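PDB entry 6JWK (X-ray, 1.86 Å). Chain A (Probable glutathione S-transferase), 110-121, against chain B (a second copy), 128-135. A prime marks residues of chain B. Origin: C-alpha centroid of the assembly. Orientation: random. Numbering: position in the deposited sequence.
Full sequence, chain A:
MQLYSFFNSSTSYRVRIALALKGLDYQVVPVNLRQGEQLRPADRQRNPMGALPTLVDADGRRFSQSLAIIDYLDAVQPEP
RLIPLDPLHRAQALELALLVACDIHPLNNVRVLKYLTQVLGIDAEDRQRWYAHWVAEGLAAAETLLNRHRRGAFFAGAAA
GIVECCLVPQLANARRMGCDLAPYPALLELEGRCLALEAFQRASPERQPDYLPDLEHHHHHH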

# COMPACT_ATOMS: atom_id res chain seq x y z
N VAL A 110 -8.33 12.26 -5.28
CA VAL A 110 -8.81 13.28 -6.26
C VAL A 110 -8.86 12.69 -7.69
O VAL A 110 -9.91 12.83 -8.36
N ARG A 111 -7.82 11.97 -8.14
CA ARG A 111 -7.77 11.44 -9.54
C ARG A 111 -8.94 10.45 -9.77
O ARG A 111 -9.57 10.53 -10.83
N VAL A 112 -9.29 9.61 -8.81
CA VAL A 112 -10.43 8.65 -8.93
C VAL A 112 -11.78 9.38 -8.98
O VAL A 112 -12.65 8.99 -9.83
N LEU A 113 -12.01 10.34 -8.08
CA LEU A 113 -13.30 11.10 -8.06
C LEU A 113 -13.42 11.88 -9.38
O LEU A 113 -14.49 11.81 -9.96
N LYS A 114 -12.36 12.55 -9.84
CA LYS A 114 -12.29 13.16 -11.20
C LYS A 114 -12.76 12.16 -12.27
O LYS A 114 -13.66 12.51 -13.03
N TYR A 115 -12.18 10.96 -12.34
CA TYR A 115 -12.58 9.93 -13.33
C TYR A 115 -14.07 9.62 -13.18
O TYR A 115 -14.72 9.46 -14.24
N LEU A 116 -14.58 9.45 -11.95
CA LEU A 116 -16.00 9.06 -11.75
C LEU A 116 -16.92 10.15 -12.35
O LEU A 116 -17.92 9.82 -13.00
N THR A 117 -16.59 11.42 -12.16
CA THR A 117 -17.42 12.56 -12.62
C THR A 117 -17.36 12.64 -14.16
O THR A 117 -18.37 12.27 -14.81
N GLN A 118 -16.17 12.96 -14.70
CA GLN A 118 -15.91 13.41 -16.09
C GLN A 118 -16.07 12.24 -17.07
O GLN A 118 -16.58 12.50 -18.14
N VAL A 119 -15.66 11.02 -16.72
CA VAL A 119 -15.73 9.83 -17.61
C VAL A 119 -17.02 9.04 -17.36
O VAL A 119 -17.58 8.52 -18.31
N LEU A 120 -17.44 8.82 -16.12
CA LEU A 120 -18.65 7.98 -15.92
C LEU A 120 -19.90 8.84 -15.59
O LEU A 120 -21.00 8.22 -15.49
N GLY A 121 -19.74 10.17 -15.44
CA GLY A 121 -20.80 11.12 -15.04
C GLY A 121 -21.55 10.69 -13.79
O GLY A 121 -22.79 10.64 -13.81
N GLN B 128 -14.05 -2.58 -18.13
CA GLN B 128 -12.88 -2.76 -19.04
C GLN B 128 -12.05 -1.47 -19.12
O GLN B 128 -10.81 -1.55 -18.88
N ARG B 129 -12.63 -0.35 -19.54
CA ARG B 129 -11.89 0.92 -19.81
C ARG B 129 -11.36 1.54 -18.49
O ARG B 129 -10.27 2.17 -18.46
N TRP B 130 -12.12 1.42 -17.41
CA TRP B 130 -11.62 1.85 -16.08
C TRP B 130 -10.34 1.04 -15.77
O TRP B 130 -9.35 1.66 -15.43
N TYR B 131 -10.43 -0.28 -15.86
CA TYR B 131 -9.36 -1.24 -15.51
C TYR B 131 -8.09 -0.83 -16.27
O TYR B 131 -6.98 -0.66 -15.66
N ALA B 132 -8.27 -0.56 -17.57
CA ALA B 132 -7.18 -0.36 -18.54
C ALA B 132 -6.57 1.01 -18.30
O ALA B 132 -5.35 1.16 -18.48
N HIS B 133 -7.35 1.98 -17.82
CA HIS B 133 -6.81 3.34 -17.51
C HIS B 133 -5.82 3.25 -16.31
O HIS B 133 -4.74 3.81 -16.39
N TRP B 134 -6.20 2.64 -15.21
CA TRP B 134 -5.37 2.62 -13.99
C TRP B 134 -4.16 1.72 -14.30
O TRP B 134 -3.03 2.04 -13.86
N VAL B 135 -4.39 0.64 -15.06
CA VAL B 135 -3.28 -0.23 -15.53
C VAL B 135 -2.29 0.59 -16.36
O VAL B 135 -1.10 0.52 -16.03

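Two helices that cross at a wide spacing can still pack tightly if large aromatic side chains fill the gap, and this contact between two copies of one protein illustrates the principle. The helix axes run roughly antiparallel, at 148°, and approach no closer than 12.5 Å, so long side chains must bridge most of the gap, with Tyr115 at its centre. Its CA-to-CB bond points toward the other helix, and chi1 in the t well (-168°) carries the ring into a hole formed by Arg129′, Trp130′, His133′ and Trp134′.

Each aromatic wall of that hole meets the tyrosine differently. Trp130′ (chi1 t) turns the edge of its indole toward the tyrosine face in an offset edge-to-face pair, the planes at 82° and Tyr115 CD1 lying 3.5 Å from Trp130′ CE3. The ring of His133′, also t, is nearly parallel to that of Tyr115 but slid aside, so the two barely overlap; Tyr115 CD2 lies 3.7 Å from His133′ CD2. Trp134′ leaves its backbone sideways, yet chi1 m and chi2 of 124° bring its six-membered ring back to the interface, where CZ2 of Trp134′ rests 3.8 Å from CB of Tyr115.

Aliphatic side chains complete the packing around the two indoles. Val112, a t rotamer, reaches both: its CG1 is 3.8 Å from Trp130′ CH2, and its CG2 is 4.3 Å from Trp134′ CH2. One turn further along, Leu116 (m, t) sets CD2 3.9 Å from Trp130′ CZ3, while Leu120, with the same rotamer, places CD1 4.3 Å from Trp130′ CE3.

Toward the margin the chemistry changes, although no direct hydrogen bond joins the two stretches. The hydroxyl of Tyr115 packs against the opposing backbone, its OH 3.3 Å from Trp130′ CA; Trp130′ N is also near, at 3.4 Å from Tyr115 OH, but the angle is too poor for a hydrogen bond. This hydroxyl also lies over one face of the Arg129′ guanidinium, while Val119 CG1 approaches the edge of that group, 3.8 Å from Arg129′ NH2.

At the other end, Arg111 (p, t, t) begins sideways and extends until its guanidinium reaches Trp134′: CE3 of Trp134′ sits over one face of the group, 3.7 Å from Arg111 NH1. The same nitrogen donates to a water (Arg111 NH1 to water O, 3.1 Å), which in turn donates to the tryptophan carbonyl (water O to Trp134′ O, 2.7 Å). A single water thus supplies the polar link that direct contact does not.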

# COMPACT_ATOMS: atom_id res chain seq x y z
CB VAL A 110 -7.96 14.57 -6.18
CG1 VAL A 110 -6.47 14.29 -6.05
CG2 VAL A 110 -8.23 15.49 -7.36
CB ARG A 111 -6.37 10.91 -9.89
CG ARG A 111 -6.05 9.54 -9.31
CD ARG A 111 -4.69 8.95 -9.70
NE ARG A 111 -4.59 7.67 -9.01
CZ ARG A 111 -4.01 6.58 -9.46
NH1 ARG A 111 -3.38 6.54 -10.63
NH2 ARG A 111 -4.06 5.50 -8.70
CB VAL A 112 -10.42 7.62 -7.78
CG1 VAL A 112 -11.58 6.66 -7.89
CG2 VAL A 112 -9.10 6.88 -7.75
CB LEU A 113 -13.36 12.04 -6.85
CG LEU A 113 -13.23 11.37 -5.49
CD1 LEU A 113 -13.35 12.38 -4.37
CD2 LEU A 113 -14.25 10.24 -5.34
CB LYS A 114 -10.87 13.59 -11.56
CG LYS A 114 -10.58 15.08 -11.46
CD LYS A 114 -9.66 15.59 -12.55
CE LYS A 114 -9.23 17.03 -12.32
NZ LYS A 114 -8.96 17.75 -13.59
CB TYR A 115 -11.80 8.62 -13.21
CG TYR A 115 -11.98 7.65 -14.35
CD1 TYR A 115 -13.06 6.79 -14.38
CD2 TYR A 115 -11.03 7.53 -15.38
CE1 TYR A 115 -13.25 5.89 -15.42
CE2 TYR A 115 -11.20 6.62 -16.41
CZ TYR A 115 -12.29 5.76 -16.40
OH TYR A 115 -12.52 4.81 -17.36
CB LEU A 116 -16.26 8.84 -10.26
CG LEU A 116 -15.72 7.52 -9.68
CD1 LEU A 116 -15.78 7.54 -8.16
CD2 LEU A 116 -16.46 6.29 -10.21
CB THR A 117 -16.94 13.87 -11.99
OG1 THR A 117 -15.63 14.17 -12.46
CG2 THR A 117 -16.85 13.82 -10.49
CB GLN A 118 -14.52 14.03 -16.23
CG GLN A 118 -14.23 15.05 -15.15
CD GLN A 118 -13.00 15.88 -15.43
OE1 GLN A 118 -11.87 15.39 -15.50
NE2 GLN A 118 -13.21 17.18 -15.55
CB VAL A 119 -14.50 8.90 -17.47
CG1 VAL A 119 -14.65 7.66 -18.34
CG2 VAL A 119 -13.20 9.62 -17.77
CB LEU A 120 -18.32 6.93 -14.85
CG LEU A 120 -17.17 6.00 -15.19
CD1 LEU A 120 -16.88 5.05 -14.05
CD2 LEU A 120 -17.44 5.21 -16.47
CB GLN B 128 -13.38 -3.14 -20.45
CG GLN B 128 -12.45 -2.68 -21.58
CD GLN B 128 -11.22 -3.50 -21.41
OE1 GLN B 128 -11.31 -4.53 -20.75
NE2 GLN B 128 -10.09 -3.04 -21.89
CB ARG B 129 -12.78 1.95 -20.52
CG ARG B 129 -13.10 1.61 -21.98
CD ARG B 129 -14.04 2.55 -22.76
NE ARG B 129 -15.01 3.09 -21.82
CZ ARG B 129 -14.96 4.30 -21.24
NH1 ARG B 129 -14.00 5.17 -21.54
NH2 ARG B 129 -15.88 4.64 -20.34
CB TRP B 130 -12.72 1.64 -15.04
CG TRP B 130 -12.32 1.51 -13.60
CD1 TRP B 130 -11.83 0.40 -12.96
CD2 TRP B 130 -12.57 2.49 -12.58
NE1 TRP B 130 -11.70 0.65 -11.62
CE2 TRP B 130 -12.15 1.92 -11.36
CE3 TRP B 130 -13.08 3.80 -12.59
CZ2 TRP B 130 -12.22 2.63 -10.16
CZ3 TRP B 130 -13.15 4.50 -11.39
CH2 TRP B 130 -12.70 3.92 -10.20
CB TYR B 131 -9.82 -2.67 -15.77
CG TYR B 131 -9.05 -3.72 -15.02
CD1 TYR B 131 -7.74 -4.05 -15.34
CD2 TYR B 131 -9.65 -4.41 -13.99
CE1 TYR B 131 -7.05 -5.03 -14.64
CE2 TYR B 131 -8.98 -5.39 -13.28
CZ TYR B 131 -7.68 -5.71 -13.62
OH TYR B 131 -7.07 -6.69 -12.87
CB ALA B 132 -7.70 -0.54 -19.96
CB HIS B 133 -7.95 4.37 -17.31
CG HIS B 133 -7.47 5.69 -16.79
ND1 HIS B 133 -6.75 6.59 -17.58
CD2 HIS B 133 -7.56 6.26 -15.57
CE1 HIS B 133 -6.46 7.66 -16.87
NE2 HIS B 133 -6.92 7.47 -15.63
CB TRP B 134 -6.21 2.15 -12.79
CG TRP B 134 -7.41 3.01 -12.53
CD1 TRP B 134 -8.70 2.61 -12.47
CD2 TRP B 134 -7.43 4.44 -12.37
NE1 TRP B 134 -9.53 3.68 -12.27
CE2 TRP B 134 -8.78 4.82 -12.23
CE3 TRP B 134 -6.45 5.44 -12.29
CZ2 TRP B 134 -9.17 6.15 -12.05
CZ3 TRP B 134 -6.83 6.75 -12.08
CH2 TRP B 134 -8.17 7.10 -11.96
CB VAL B 135 -3.76 -1.51 -16.24
CG1 VAL B 135 -2.65 -2.18 -17.05
CG2 VAL B 135 -4.32 -2.51 -15.23
O HOH W 1 -2.80 3.67 -11.67